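Local structure of rhodanese-like domain-containing protein (Rhodopseudomonas palustris, 2HHG) at residues A[13-21]-A[97-107]; A[52-60]-A[121-132]. The protein is of unknown function but has a rhodanese-like fold and may act as a sulfurtransferase of the thiosulfate-cyanide type. All coordinates share one frame; numbering follows the deposited sequence.

Interaction 1 (A[13-21]-A[97-107]). With NA (sodium ion), chain C; PO4 (phosphate ion), chain B.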
HETATM    1  N   MSE A  13     -14.888   5.011  -4.221  1.00 10.68           N
HETATM    2  CA  MSE A  13     -13.906   3.930  -4.137  1.00 10.30           C
HETATM    3  C   MSE A  13     -13.171   3.915  -2.808  1.00 10.19           C
HETATM    4  O   MSE A  13     -12.944   2.847  -2.234  1.00 10.35           O
HETATM    5  CB  MSE A  13     -12.891   4.022  -5.266  1.00 10.75           C
HETATM    6  CG  MSE A  13     -13.487   3.883  -6.644  1.00 12.26           C
HETATM    7 SE   MSE A  13     -12.112   4.267  -7.928  1.00 21.50          SE
HETATM    8  CE  MSE A  13     -13.264   4.668  -9.424  1.00 20.25           C
ATOM      9  N   LEU A  14     -12.796   5.099  -2.333  1.00  9.82           N
ATOM     10  CA  LEU A  14     -12.060   5.236  -1.083  1.00 10.36           C
ATOM     11  C   LEU A  14     -12.923   4.903   0.129  1.00 11.59           C
ATOM     12  O   LEU A  14     -12.442   4.276   1.077  1.00 11.68           O
ATOM     13  CB  LEU A  14     -11.448   6.632  -0.967  1.00 10.41           C
ATOM     14  CG  LEU A  14     -10.254   6.887  -1.892  1.00  9.94           C
ATOM     15  CD1 LEU A  14      -9.952   8.370  -1.980  1.00 10.80           C
ATOM     16  CD2 LEU A  14      -9.017   6.105  -1.445  1.00 10.46           C
ATOM     17  N   ASP A  15     -14.194   5.306   0.091  1.00 12.45           N
ATOM     18  CA  ASP A  15     -15.133   4.973   1.158  0.50 13.15           C
ATOM     19  C   ASP A  15     -15.254   3.461   1.296  1.00 13.13           C
ATOM     20  O   ASP A  15     -15.151   2.917   2.405  1.00 13.78           O
ATOM     21  CB  ASP A  15     -16.512   5.584   0.890  0.50 13.68           C
ATOM     22  CG  ASP A  15     -17.559   5.112   1.886  0.50 14.78           C
ATOM     23  OD1 ASP A  15     -17.348   5.295   3.102  0.50 15.96           O
ATOM     24  OD2 ASP A  15     -18.584   4.549   1.452  0.50 16.77           O
ATOM     25  N   GLU A  16     -15.463   2.785   0.168  1.00 12.91           N
ATOM     26  CA  GLU A  16     -15.576   1.327   0.137  1.00 12.85           C
ATOM     27  C   GLU A  16     -14.317   0.652   0.671  1.00 12.16           C
ATOM     28  O   GLU A  16     -14.399  -0.323   1.423  1.00 12.49           O
ATOM     29  CB  GLU A  16     -15.837   0.834  -1.288  1.00 13.46           C
ATOM     30  CG  GLU A  16     -17.235   1.104  -1.821  1.00 15.78           C
ATOM     31  CD  GLU A  16     -17.379   0.770  -3.301  1.00 17.93           C
ATOM     32  OE1 GLU A  16     -16.513   0.061  -3.856  1.00 19.12           O
ATOM     33  OE2 GLU A  16     -18.364   1.225  -3.914  1.00 20.80           O
ATOM     34  N   ALA A  17     -13.157   1.168   0.272  1.00 11.24           N
ATOM     35  CA  ALA A  17     -11.886   0.614   0.712  1.00 11.05           C
ATOM     36  C   ALA A  17     -11.661   0.853   2.202  1.00 11.43           C
ATOM     37  O   ALA A  17     -11.420  -0.096   2.957  1.00 10.77           O
ATOM     38  CB  ALA A  17     -10.745   1.195  -0.106  1.00 10.70           C
ATOM     39  N   ASN A  18     -11.754   2.115   2.618  1.00 12.36           N
ATOM     40  CA  ASN A  18     -11.504   2.488   4.010  1.00 13.50           C
ATOM     41  C   ASN A  18     -12.317   1.691   5.018  1.00 13.66           C
ATOM     42  O   ASN A  18     -11.787   1.281   6.056  1.00 14.14           O
ATOM     43  CB  ASN A  18     -11.734   3.982   4.224  1.00 14.05           C
ATOM     44  CG  ASN A  18     -10.615   4.827   3.668  1.00 16.49           C
ATOM     45  OD1 ASN A  18      -9.451   4.429   3.683  1.00 20.85           O
ATOM     46  ND2 ASN A  18     -10.959   6.013   3.183  1.00 17.24           N
ATOM     47  N   SER A  19     -13.588   1.456   4.715  1.00 13.71           N
ATOM     48  CA  SER A  19     -14.479   0.778   5.653  1.00 13.79           C
ATOM     49  C   SER A  19     -14.281  -0.739   5.698  1.00 13.01           C
ATOM     50  O   SER A  19     -14.868  -1.422   6.540  1.00 13.01           O
ATOM     51  CB  SER A  19     -15.936   1.117   5.341  1.00 15.03           C
ATOM     52  OG  SER A  19     -16.313   0.576   4.095  1.00 16.75           O
ATOM     53  N   SER A  20     -13.449  -1.253   4.794  1.00 11.68           N
ATOM     54  CA  SER A  20     -13.194  -2.686   4.669  1.00 11.34           C
ATOM     55  C   SER A  20     -11.790  -3.084   5.127  1.00 10.01           C
ATOM     56  O   SER A  20     -11.516  -4.271   5.291  1.00  9.65           O
ATOM     57  CB  SER A  20     -13.378  -3.123   3.210  1.00 12.23           C
ATOM     58  OG  SER A  20     -14.736  -3.051   2.806  1.00 16.07           O
ATOM     59  N   ILE A  21     -10.902  -2.105   5.299  1.00  9.18           N
ATOM     60  CA  ILE A  21      -9.496  -2.394   5.576  1.00  8.71           C
ATOM     61  C   ILE A  21      -8.991  -1.776   6.875  1.00  9.01           C
ATOM     62  O   ILE A  21      -9.587  -0.841   7.405  1.00  9.11           O
ATOM     63  CB  ILE A  21      -8.578  -1.925   4.411  1.00  8.55           C
ATOM     64  CG1 ILE A  21      -8.526  -0.389   4.358  1.00  9.83           C
ATOM     65  CG2 ILE A  21      -9.022  -2.547   3.085  1.00  8.97           C
ATOM     66  CD1 ILE A  21      -7.656   0.173   3.242  1.00  9.93           C
ATOM     67  N   LEU A  97      -3.997   7.385  -0.182  1.00 10.07           N
ATOM     68  CA  LEU A  97      -5.197   7.123  -0.980  1.00  9.81           C
ATOM     69  C   LEU A  97      -5.053   5.912  -1.897  1.00  9.37           C
ATOM     70  O   LEU A  97      -5.839   4.972  -1.793  1.00  9.09           O
ATOM     71  CB  LEU A  97      -5.650   8.373  -1.744  1.00 10.48           C
ATOM     72  CG  LEU A  97      -5.870   9.636  -0.896  1.00 11.85           C
ATOM     73  CD1 LEU A  97      -6.468  10.754  -1.734  1.00 12.76           C
ATOM     74  CD2 LEU A  97      -6.738   9.378   0.337  1.00 13.43           C
ATOM     75  N   ARG A  98      -4.050   5.918  -2.778  1.00  8.59           N
ATOM     76  CA  ARG A  98      -3.781   4.762  -3.638  1.00  8.51           C
ATOM     77  C   ARG A  98      -3.630   3.500  -2.806  1.00  7.84           C
ATOM     78  O   ARG A  98      -4.073   2.424  -3.204  1.00  7.40           O
ATOM     79  CB  ARG A  98      -2.509   4.962  -4.470  1.00  8.72           C
ATOM     80  CG  ARG A  98      -2.679   5.786  -5.728  1.00  9.39           C
ATOM     81  CD  ARG A  98      -1.324   6.110  -6.343  1.00  9.14           C
ATOM     82  NE  ARG A  98      -0.588   7.058  -5.510  1.00  9.51           N
ATOM     83  CZ  ARG A  98       0.707   7.341  -5.609  1.00  9.06           C
ATOM     84  NH1 ARG A  98       1.482   6.716  -6.488  1.00  9.46           N
ATOM     85  NH2 ARG A  98       1.238   8.245  -4.793  1.00  9.71           N
ATOM     86  N   SER A  99      -2.978   3.628  -1.653  1.00  8.04           N
ATOM     87  CA  SER A  99      -2.723   2.451  -0.827  1.00  8.26           C
ATOM     88  C   SER A  99      -3.981   1.878  -0.188  1.00  7.66           C
ATOM     89  O   SER A  99      -4.045   0.676   0.065  1.00  7.26           O
ATOM     90  CB  SER A  99      -1.644   2.719   0.218  1.00  9.16           C
ATOM     91  OG  SER A  99      -1.975   3.825   1.023  1.00 10.97           O
ATOM     92  N   ALA A 100      -4.982   2.720   0.072  1.00  7.52           N
ATOM     93  CA  ALA A 100      -6.277   2.207   0.524  1.00  7.74           C
ATOM     94  C   ALA A 100      -6.899   1.358  -0.582  1.00  7.26           C
ATOM     95  O   ALA A 100      -7.396   0.255  -0.335  1.00  7.56           O
ATOM     96  CB  ALA A 100      -7.208   3.337   0.925  1.00  8.53           C
ATOM     97  N   LEU A 101      -6.867   1.867  -1.812  1.00  7.30           N
ATOM     98  CA  LEU A 101      -7.405   1.107  -2.940  1.00  7.45           C
ATOM     99  C   LEU A 101      -6.622  -0.178  -3.159  1.00  7.43           C
ATOM    100  O   LEU A 101      -7.207  -1.225  -3.405  1.00  7.16           O
ATOM    101  CB  LEU A 101      -7.431   1.942  -4.222  1.00  7.83           C
ATOM    102  CG  LEU A 101      -8.229   3.246  -4.188  1.00  7.82           C
ATOM    103  CD1 LEU A 101      -8.305   3.809  -5.591  1.00  9.84           C
ATOM    104  CD2 LEU A 101      -9.630   3.056  -3.601  1.00  9.34           C
ATOM    105  N   ALA A 102      -5.298  -0.104  -3.042  1.00  7.39           N
ATOM    106  CA  ALA A 102      -4.440  -1.274  -3.247  1.00  7.69           C
ATOM    107  C   ALA A 102      -4.693  -2.351  -2.198  1.00  7.73           C
ATOM    108  O   ALA A 102      -4.799  -3.529  -2.525  1.00  7.60           O
ATOM    109  CB  ALA A 102      -2.980  -0.876  -3.243  1.00  7.81           C
ATOM    110  N   ALA A 103      -4.788  -1.947  -0.931  1.00  7.62           N
ATOM    111  CA  ALA A 103      -5.088  -2.889   0.147  1.00  7.87           C
ATOM    112  C   ALA A 103      -6.440  -3.560  -0.073  1.00  7.51           C
ATOM    113  O   ALA A 103      -6.572  -4.769   0.105  1.00  7.39           O
ATOM    114  CB  ALA A 103      -5.045  -2.187   1.497  1.00  7.84           C
ATOM    115  N   LYS A 104      -7.430  -2.778  -0.487  1.00  7.55           N
ATOM    116  CA  LYS A 104      -8.747  -3.328  -0.773  1.00  7.75           C
ATOM    117  C   LYS A 104      -8.702  -4.323  -1.942  1.00  7.30           C
ATOM    118  O   LYS A 104      -9.298  -5.398  -1.863  1.00  7.64           O
ATOM    119  CB  LYS A 104      -9.739  -2.198  -1.034  1.00  7.69           C
ATOM    120  CG  LYS A 104     -11.167  -2.648  -1.352  1.00  8.91           C
ATOM    121  CD  LYS A 104     -11.798  -3.466  -0.230  1.00 10.61           C
ATOM    122  CE  LYS A 104     -13.309  -3.558  -0.387  1.00 11.91           C
ATOM    123  NZ  LYS A 104     -13.750  -4.093  -1.698  1.00 12.93           N
ATOM    124  N   THR A 105      -7.993  -3.977  -3.014  1.00  7.35           N
ATOM    125  CA  THR A 105      -7.820  -4.903  -4.131  1.00  7.62           C
ATOM    126  C   THR A 105      -7.188  -6.218  -3.668  1.00  7.56           C
ATOM    127  O   THR A 105      -7.675  -7.305  -3.985  1.00  7.82           O
ATOM    128  CB  THR A 105      -6.952  -4.272  -5.219  1.00  7.92           C
ATOM    129  OG1 THR A 105      -7.631  -3.130  -5.752  1.00  8.18           O
ATOM    130  CG2 THR A 105      -6.651  -5.264  -6.340  1.00  9.40           C
ATOM    131  N   ALA A 106      -6.105  -6.111  -2.908  1.00  7.76           N
ATOM    132  CA  ALA A 106      -5.403  -7.295  -2.429  1.00  7.67           C
ATOM    133  C   ALA A 106      -6.326  -8.146  -1.555  1.00  8.30           C
ATOM    134  O   ALA A 106      -6.392  -9.366  -1.701  1.00  8.18           O
ATOM    135  CB  ALA A 106      -4.158  -6.892  -1.671  1.00  7.80           C
ATOM    136  N   GLN A 107      -7.071  -7.492  -0.674  1.00  8.23           N
ATOM    137  CA  GLN A 107      -8.002  -8.200   0.194  1.00  8.97           C
ATOM    138  C   GLN A 107      -9.109  -8.894  -0.611  1.00  9.00           C
ATOM    139  O   GLN A 107      -9.465 -10.044  -0.313  1.00  9.38           O
ATOM    140  CB  GLN A 107      -8.597  -7.227   1.198  1.00  9.18           C
ATOM    141  CG  GLN A 107      -9.357  -7.891   2.327  1.00  9.88           C
ATOM    142  CD  GLN A 107      -9.792  -6.888   3.355  1.00  9.46           C
ATOM    143  OE1 GLN A 107     -10.832  -6.235   3.208  1.00 11.96           O
ATOM    144  NE2 GLN A 107      -9.004  -6.743   4.394  1.00  8.21           N
TER
HETATM  145 NA    NA C4286     -10.697   1.108   8.035  1.00 10.80          NA
HETATM  146  P   PO4 B4285      -2.002   9.404  -2.880  1.00 11.18           P
HETATM  147  O1  PO4 B4285      -2.576   9.469  -1.503  1.00 11.95           O
HETATM  148  O2  PO4 B4285      -2.460   8.171  -3.587  1.00 10.88           O
HETATM  149  O3  PO4 B4285      -2.497  10.632  -3.630  1.00 15.77           O
HETATM  150  O4  PO4 B4285      -0.500   9.446  -2.831  1.00 12.73           O
HETATM  151  O   HOH W   1     -13.996  -1.729  -3.419  1.00 18.02           O
HETATM  152  O   HOH W   2      -9.910   3.153   7.141  1.00 27.17           O
HETATM  153  O   HOH W   3      -9.238   0.994   9.998  1.00 10.80           O
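Ala17 and Lys104 mark the nearest approach of the two backbones, their CA atoms 5.3 Å apart. Helix 13-18 passes helix 97-107 at 58°, the segment axes 8.6 Å apart at closest. Short side chains fill this crossing: Ala17 CB sits 3.5 Å from Ala100 O and touches Lys104 CB. Towards the start of helix 97-107, Leu14 lies roughly at right angles to both Leu97 and Leu101, its CD2 reaching 3.4 Å from Leu97 O and packing on Leu101 CD2. In the following turn, Ile21 holds CG1 between its backbone N and carbonyl carbon (chi1 70°), which brings CD1 against Ala100 and Ala103 while CG2 meets the backbone of Lys104. The Lys104 chain, bent at chi2 and chi4, runs past Ala17 to lay CE 3.5 Å from Ser20 OG; its NZ pairs with Asp108 and shares a water with Glu16, whose other carboxylate oxygen bridges to Arg8. Helix 97-107 follows the Cys93 loop, which probably corresponds to the active-site loop of rhodanese domains, and a phosphate, probably from the crystallisation liquor, sits at the helix's N-terminal end. Backbone N of Leu97 and of Arg98 bind this ion, and the Arg98 guanidinium grips it edge-on, with NH2 2.9 Å from O4 in a nearly straight bond (176°) and NE bonded to O2. Replacing Arg98 with an alanine removes the NE and NH2 donors and would probably leave the phosphate to the two backbone N-H groups and Glu50 without its salt-bridge mate. A sodium ion is bound by Asn18 O and Ile21 O, each at 2.3 Å, and by two waters.

Interaction 2 (A[52-60]-A[121-132])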
ATOM      1  N   GLU A  52      12.409   7.844  -5.992  1.00 13.54           N
ATOM      2  CA  GLU A  52      13.697   8.503  -6.211  1.00 15.10           C
ATOM      3  C   GLU A  52      13.747   9.884  -5.558  1.00 15.39           C
ATOM      4  O   GLU A  52      14.747  10.234  -4.919  1.00 15.86           O
ATOM      5  CB  GLU A  52      14.033   8.589  -7.703  1.00 15.54           C
ATOM      6  CG  GLU A  52      15.389   9.255  -7.976  1.00 18.32           C
ATOM      7  CD  GLU A  52      15.818   9.183  -9.428  1.00 21.65           C
ATOM      8  OE1 GLU A  52      15.031   8.712 -10.275  1.00 23.54           O
ATOM      9  OE2 GLU A  52      16.960   9.598  -9.716  1.00 23.99           O
ATOM     10  N   ARG A  53      12.665  10.647  -5.690  1.00 15.76           N
ATOM     11  CA  ARG A  53      12.605  12.007  -5.160  1.00 16.10           C
ATOM     12  C   ARG A  53      12.582  12.053  -3.632  1.00 15.66           C
ATOM     13  O   ARG A  53      13.322  12.828  -3.014  1.00 16.13           O
ATOM     14  CB  ARG A  53      11.383  12.735  -5.734  1.00 16.56           C
ATOM     15  CG  ARG A  53      11.236  14.190  -5.293  1.00 18.24           C
ATOM     16  CD  ARG A  53       9.887  14.779  -5.688  1.00 21.72           C
ATOM     17  NE  ARG A  53       8.768  14.017  -5.136  1.00 24.34           N
ATOM     18  CZ  ARG A  53       7.913  13.291  -5.853  1.00 25.11           C
ATOM     19  NH1 ARG A  53       8.019  13.221  -7.176  1.00 26.38           N
ATOM     20  NH2 ARG A  53       6.940  12.634  -5.240  1.00 23.89           N
ATOM     21  N   ASP A  54      11.752  11.206  -3.030  1.00 15.01           N
ATOM     22  CA  ASP A  54      11.407  11.341  -1.616  1.00 14.93           C
ATOM     23  C   ASP A  54      12.047  10.313  -0.685  1.00 14.31           C
ATOM     24  O   ASP A  54      12.018  10.482   0.537  1.00 14.74           O
ATOM     25  CB  ASP A  54       9.883  11.311  -1.453  1.00 15.06           C
ATOM     26  CG  ASP A  54       9.201  12.513  -2.084  1.00 16.42           C
ATOM     27  OD1 ASP A  54       9.761  13.629  -2.016  1.00 18.27           O
ATOM     28  OD2 ASP A  54       8.096  12.342  -2.639  1.00 16.85           O
ATOM     29  N   GLY A  55      12.622   9.259  -1.252  1.00 13.12           N
ATOM     30  CA  GLY A  55      13.108   8.135  -0.457  1.00 12.39           C
ATOM     31  C   GLY A  55      11.992   7.150  -0.156  1.00 11.05           C
ATOM     32  O   GLY A  55      10.882   7.271  -0.693  1.00 10.99           O
ATOM     33  N   LYS A  56      12.281   6.183   0.713  1.00 10.66           N
ATOM     34  CA  LYS A  56      11.366   5.081   0.990  1.00 10.54           C
ATOM     35  C   LYS A  56      11.512   4.557   2.418  1.00 10.17           C
ATOM     36  O   LYS A  56      12.465   4.895   3.142  1.00 10.22           O
ATOM     37  CB  LYS A  56      11.614   3.940  -0.003  1.00 10.86           C
ATOM     38  CG  LYS A  56      12.986   3.289   0.116  1.00 12.50           C
ATOM     39  CD  LYS A  56      13.159   2.225  -0.942  1.00 15.24           C
ATOM     40  CE  LYS A  56      14.596   1.754  -1.006  1.00 17.94           C
ATOM     41  NZ  LYS A  56      14.780   0.692  -2.027  1.00 20.05           N
ATOM     42  N   ILE A  57      10.566   3.721   2.823  1.00  9.47           N
ATOM     43  CA  ILE A  57      10.650   3.035   4.098  1.00  9.25           C
ATOM     44  C   ILE A  57      11.695   1.921   3.963  1.00  9.23           C
ATOM     45  O   ILE A  57      11.614   1.106   3.048  1.00  9.08           O
ATOM     46  CB  ILE A  57       9.270   2.484   4.502  1.00  8.91           C
ATOM     47  CG1 ILE A  57       8.308   3.653   4.753  1.00  9.49           C
ATOM     48  CG2 ILE A  57       9.386   1.600   5.731  1.00  9.87           C
ATOM     49  CD1 ILE A  57       6.875   3.248   5.071  1.00  9.88           C
ATOM     50  N   PRO A  58      12.711   1.906   4.849  1.00  9.71           N
ATOM     51  CA  PRO A  58      13.756   0.892   4.734  1.00  9.82           C
ATOM     52  C   PRO A  58      13.206  -0.525   4.743  1.00 10.00           C
ATOM     53  O   PRO A  58      12.330  -0.860   5.541  1.00 10.02           O
ATOM     54  CB  PRO A  58      14.633   1.154   5.966  1.00  9.95           C
ATOM     55  CG  PRO A  58      14.423   2.594   6.275  1.00 10.55           C
ATOM     56  CD  PRO A  58      12.975   2.833   5.964  1.00  9.94           C
ATOM     57  N   GLY A  59      13.706  -1.339   3.826  1.00 10.59           N
ATOM     58  CA  GLY A  59      13.318  -2.735   3.772  1.00 11.02           C
ATOM     59  C   GLY A  59      11.987  -2.982   3.080  1.00 10.60           C
ATOM     60  O   GLY A  59      11.544  -4.125   2.998  1.00 12.28           O
ATOM     61  N   SER A  60      11.343  -1.925   2.583  1.00 10.36           N
ATOM     62  CA  SER A  60      10.073  -2.092   1.873  1.00  9.94           C
ATOM     63  C   SER A  60      10.270  -2.775   0.524  1.00  9.57           C
ATOM     64  O   SER A  60      11.347  -2.707  -0.072  1.00 10.01           O
ATOM     65  CB  SER A  60       9.363  -0.750   1.699  1.00 10.71           C
ATOM     66  OG  SER A  60      10.137   0.131   0.919  1.00 12.76           O
ATOM     67  N   PHE A 121       3.525   8.004   2.905  1.00  9.66           N
ATOM     68  CA  PHE A 121       4.907   8.351   3.156  1.00 10.46           C
ATOM     69  C   PHE A 121       5.058   9.812   3.577  1.00 10.43           C
ATOM     70  O   PHE A 121       5.972  10.144   4.327  1.00 10.47           O
ATOM     71  CB  PHE A 121       5.766   8.053   1.927  1.00 10.66           C
ATOM     72  CG  PHE A 121       7.237   8.085   2.207  1.00 11.52           C
ATOM     73  CD1 PHE A 121       7.817   7.143   3.052  1.00 13.27           C
ATOM     74  CD2 PHE A 121       8.044   9.056   1.634  1.00 13.21           C
ATOM     75  CE1 PHE A 121       9.190   7.172   3.319  1.00 13.98           C
ATOM     76  CE2 PHE A 121       9.413   9.088   1.896  1.00 14.90           C
ATOM     77  CZ  PHE A 121       9.982   8.142   2.733  1.00 14.35           C
ATOM     78  N   GLY A 122       4.163  10.678   3.105  1.00 10.38           N
ATOM     79  CA  GLY A 122       4.163  12.084   3.520  1.00 11.30           C
ATOM     80  C   GLY A 122       4.026  12.229   5.029  1.00 11.33           C
ATOM     81  O   GLY A 122       4.805  12.950   5.670  1.00 11.61           O
ATOM     82  N   ALA A 123       3.051  11.533   5.606  1.00 11.55           N
ATOM     83  CA  ALA A 123       2.852  11.537   7.058  1.00 11.88           C
ATOM     84  C   ALA A 123       3.998  10.850   7.807  1.00 11.69           C
ATOM     85  O   ALA A 123       4.401  11.294   8.888  1.00 12.69           O
ATOM     86  CB  ALA A 123       1.530  10.890   7.410  1.00 11.73           C
ATOM     87  N   TRP A 124       4.509   9.764   7.226  1.00 11.26           N
ATOM     88  CA  TRP A 124       5.669   9.045   7.759  1.00 11.05           C
ATOM     89  C   TRP A 124       6.869   9.983   7.885  1.00 11.62           C
ATOM     90  O   TRP A 124       7.502  10.060   8.943  1.00 11.93           O
ATOM     91  CB  TRP A 124       5.995   7.876   6.831  1.00  9.91           C
ATOM     92  CG  TRP A 124       7.127   6.987   7.251  1.00  9.08           C
ATOM     93  CD1 TRP A 124       8.459   7.219   7.077  1.00  9.41           C
ATOM     94  CD2 TRP A 124       7.016   5.687   7.835  1.00  7.92           C
ATOM     95  NE1 TRP A 124       9.189   6.158   7.552  1.00  9.16           N
ATOM     96  CE2 TRP A 124       8.327   5.204   8.024  1.00  8.28           C
ATOM     97  CE3 TRP A 124       5.935   4.889   8.234  1.00  8.76           C
ATOM     98  CZ2 TRP A 124       8.587   3.954   8.579  1.00  8.71           C
ATOM     99  CZ3 TRP A 124       6.194   3.648   8.781  1.00  8.85           C
ATOM    100  CH2 TRP A 124       7.509   3.194   8.953  1.00  8.61           C
ATOM    101  N   ARG A 125       7.181  10.686   6.800  1.00 12.80           N
ATOM    102  CA  ARG A 125       8.257  11.677   6.784  1.00 14.57           C
ATOM    103  C   ARG A 125       8.035  12.812   7.788  1.00 14.87           C
ATOM    104  O   ARG A 125       8.967  13.207   8.503  1.00 15.29           O
ATOM    105  CB  ARG A 125       8.414  12.239   5.373  1.00 15.00           C
ATOM    106  CG  ARG A 125       9.528  13.262   5.219  1.00 17.66           C
ATOM    107  CD  ARG A 125       9.720  13.643   3.764  1.00 21.46           C
ATOM    108  NE  ARG A 125       8.502  14.206   3.181  1.00 24.03           N
ATOM    109  CZ  ARG A 125       8.311  14.402   1.879  1.00 25.27           C
ATOM    110  NH1 ARG A 125       9.256  14.084   1.002  1.00 25.46           N
ATOM    111  NH2 ARG A 125       7.167  14.920   1.451  1.00 26.23           N
ATOM    112  N   ASP A 126       6.809  13.328   7.843  1.00 15.49           N
ATOM    113  CA  ASP A 126       6.475  14.416   8.765  1.00 16.30           C
ATOM    114  C   ASP A 126       6.697  14.018  10.225  1.00 16.18           C
ATOM    115  O   ASP A 126       7.083  14.851  11.046  1.00 16.37           O
ATOM    116  CB  ASP A 126       5.032  14.883   8.561  1.00 17.05           C
ATOM    117  CG  ASP A 126       4.834  15.652   7.262  1.00 19.20           C
ATOM    118  OD1 ASP A 126       5.831  16.106   6.657  1.00 22.10           O
ATOM    119  OD2 ASP A 126       3.667  15.795   6.846  1.00 22.96           O
ATOM    120  N   ALA A 127       6.462  12.744  10.533  1.00 15.78           N
ATOM    121  CA  ALA A 127       6.633  12.213  11.884  1.00 15.68           C
ATOM    122  C   ALA A 127       8.085  11.844  12.200  1.00 15.40           C
ATOM    123  O   ALA A 127       8.398  11.441  13.325  1.00 15.94           O
ATOM    124  CB  ALA A 127       5.722  11.011  12.086  1.00 15.89           C
ATOM    125  N   GLY A 128       8.963  11.987  11.211  1.00 14.68           N
ATOM    126  CA  GLY A 128      10.377  11.659  11.362  1.00 14.20           C
ATOM    127  C   GLY A 128      10.660  10.169  11.333  1.00 13.53           C
ATOM    128  O   GLY A 128      11.641   9.710  11.918  1.00 13.75           O
ATOM    129  N   GLY A 129       9.817   9.407  10.633  1.00 12.66           N
ATOM    130  CA  GLY A 129      10.012   7.962  10.501  1.00 12.09           C
ATOM    131  C   GLY A 129      11.289   7.584   9.768  1.00 11.67           C
ATOM    132  O   GLY A 129      11.856   8.407   9.049  1.00 12.38           O
ATOM    133  N   PRO A 130      11.761   6.339   9.960  1.00 11.18           N
ATOM    134  CA  PRO A 130      12.950   5.846   9.255  1.00 11.42           C
ATOM    135  C   PRO A 130      12.835   6.016   7.739  1.00 11.53           C
ATOM    136  O   PRO A 130      11.817   5.644   7.145  1.00 11.08           O
ATOM    137  CB  PRO A 130      12.982   4.360   9.629  1.00 11.43           C
ATOM    138  CG  PRO A 130      12.303   4.301  10.957  1.00 11.52           C
ATOM    139  CD  PRO A 130      11.210   5.329  10.880  1.00 11.01           C
ATOM    140  N   ILE A 131      13.863   6.589   7.120  1.00 12.12           N
ATOM    141  CA  ILE A 131      13.870   6.810   5.674  1.00 13.49           C
ATOM    142  C   ILE A 131      15.189   6.358   5.067  1.00 13.78           C
ATOM    143  O   ILE A 131      16.270   6.632   5.609  1.00 13.93           O
ATOM    144  CB  ILE A 131      13.598   8.292   5.300  1.00 13.93           C
ATOM    145  CG1 ILE A 131      12.168   8.696   5.673  1.00 15.61           C
ATOM    146  CG2 ILE A 131      13.820   8.531   3.799  1.00 14.44           C
ATOM    147  CD1 ILE A 131      11.886  10.181   5.516  1.00 18.60           C
ATOM    148  N   GLU A 132      15.086   5.655   3.945  1.00 14.11           N
ATOM    149  CA  GLU A 132      16.231   5.332   3.107  1.00 15.01           C
ATOM    150  C   GLU A 132      16.158   6.166   1.833  1.00 15.17           C
ATOM    151  O   GLU A 132      15.123   6.203   1.159  1.00 15.24           O
ATOM    152  CB  GLU A 132      16.239   3.845   2.765  1.00 15.49           C
ATOM    153  CG  GLU A 132      17.312   3.449   1.756  1.00 17.36           C
ATOM    154  CD  GLU A 132      17.231   1.995   1.351  1.00 20.83           C
ATOM    155  OE1 GLU A 132      16.556   1.216   2.052  1.00 21.03           O
ATOM    156  OE2 GLU A 132      17.847   1.632   0.327  1.00 22.89           O
TER
HETATM  157  O   HOH W   4      15.292  -0.825   1.673  1.00 18.93           O
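A hydrogen-bonded antiparallel pair, Lys56 opposite Glu132, joins the loop after helix 48-54 to the C-terminal tail: Lys56 N donates to Glu132 O at 2.9 Å, and Glu132 N returns a bond to Lys56 O at 2.8 Å. Their side chains run alongside each other in the same direction, but the salt bridge between them is long. One residue on, Ile57 crosses Trp124 at about a right angle and sets CD1 over the indole face, 3.5 Å from the centroid of the six-membered ring and 7° off its normal. With chi1 at -178° the Trp124 indole extends opposite the backbone N, towards Ile57, and NE1 donates to Pro130 O of its own segment at 2.7 Å; lying near the ring plane, this acceptor would restrain the ring's rotation. The Phe121 ring turns its edge to Asp54 O, CE2 lying 3.3 Å away, and CE1 packs near Ile57 CG1; Arg46 makes a cation-pi contact with the same ring. Towards the surface, Arg125 NH1 reaches Asp54 OD1 at 3.1 Å in a weak salt-bridge bond, the carboxylate and guanidinium planes 86° apart, while Arg53 binds the same carboxylate. Ile57 O accepts from both N and OG of Ser60, closing a type II turn with Gly59 at positive phi. The Ile-Pro-Gly turn probably corresponds to the His-Ile-Pro-Gly-Ala signature of rhodanese domains, with Lys56 and Ser60 at the His and Ala positions.

How the interactions relate
From the N terminus, helix 10-18 comes first, and interaction 1 joins it and the following turn to helix 97-109, closing a loop that takes in strands 22-24, 40-44, 61-62 and 88-92. Interaction 2 starts inside that loop, at 52-60, and ends beyond it, at 121-132, so the two closures cross rather than nest. Their centres lie 21 Å apart on opposite sides of the chain's centre, and their nearest atoms stay about 7 Å apart. Interaction 1 thus ties the N-terminal helix to a helix flanking the parallel sheet, whereas interaction 2 ties the end of helix 48-54 and the loop after it to the last helix and tail. Backbone bonding of Phe121 to Cys93 relates the second to the loop preceding helix 97-109.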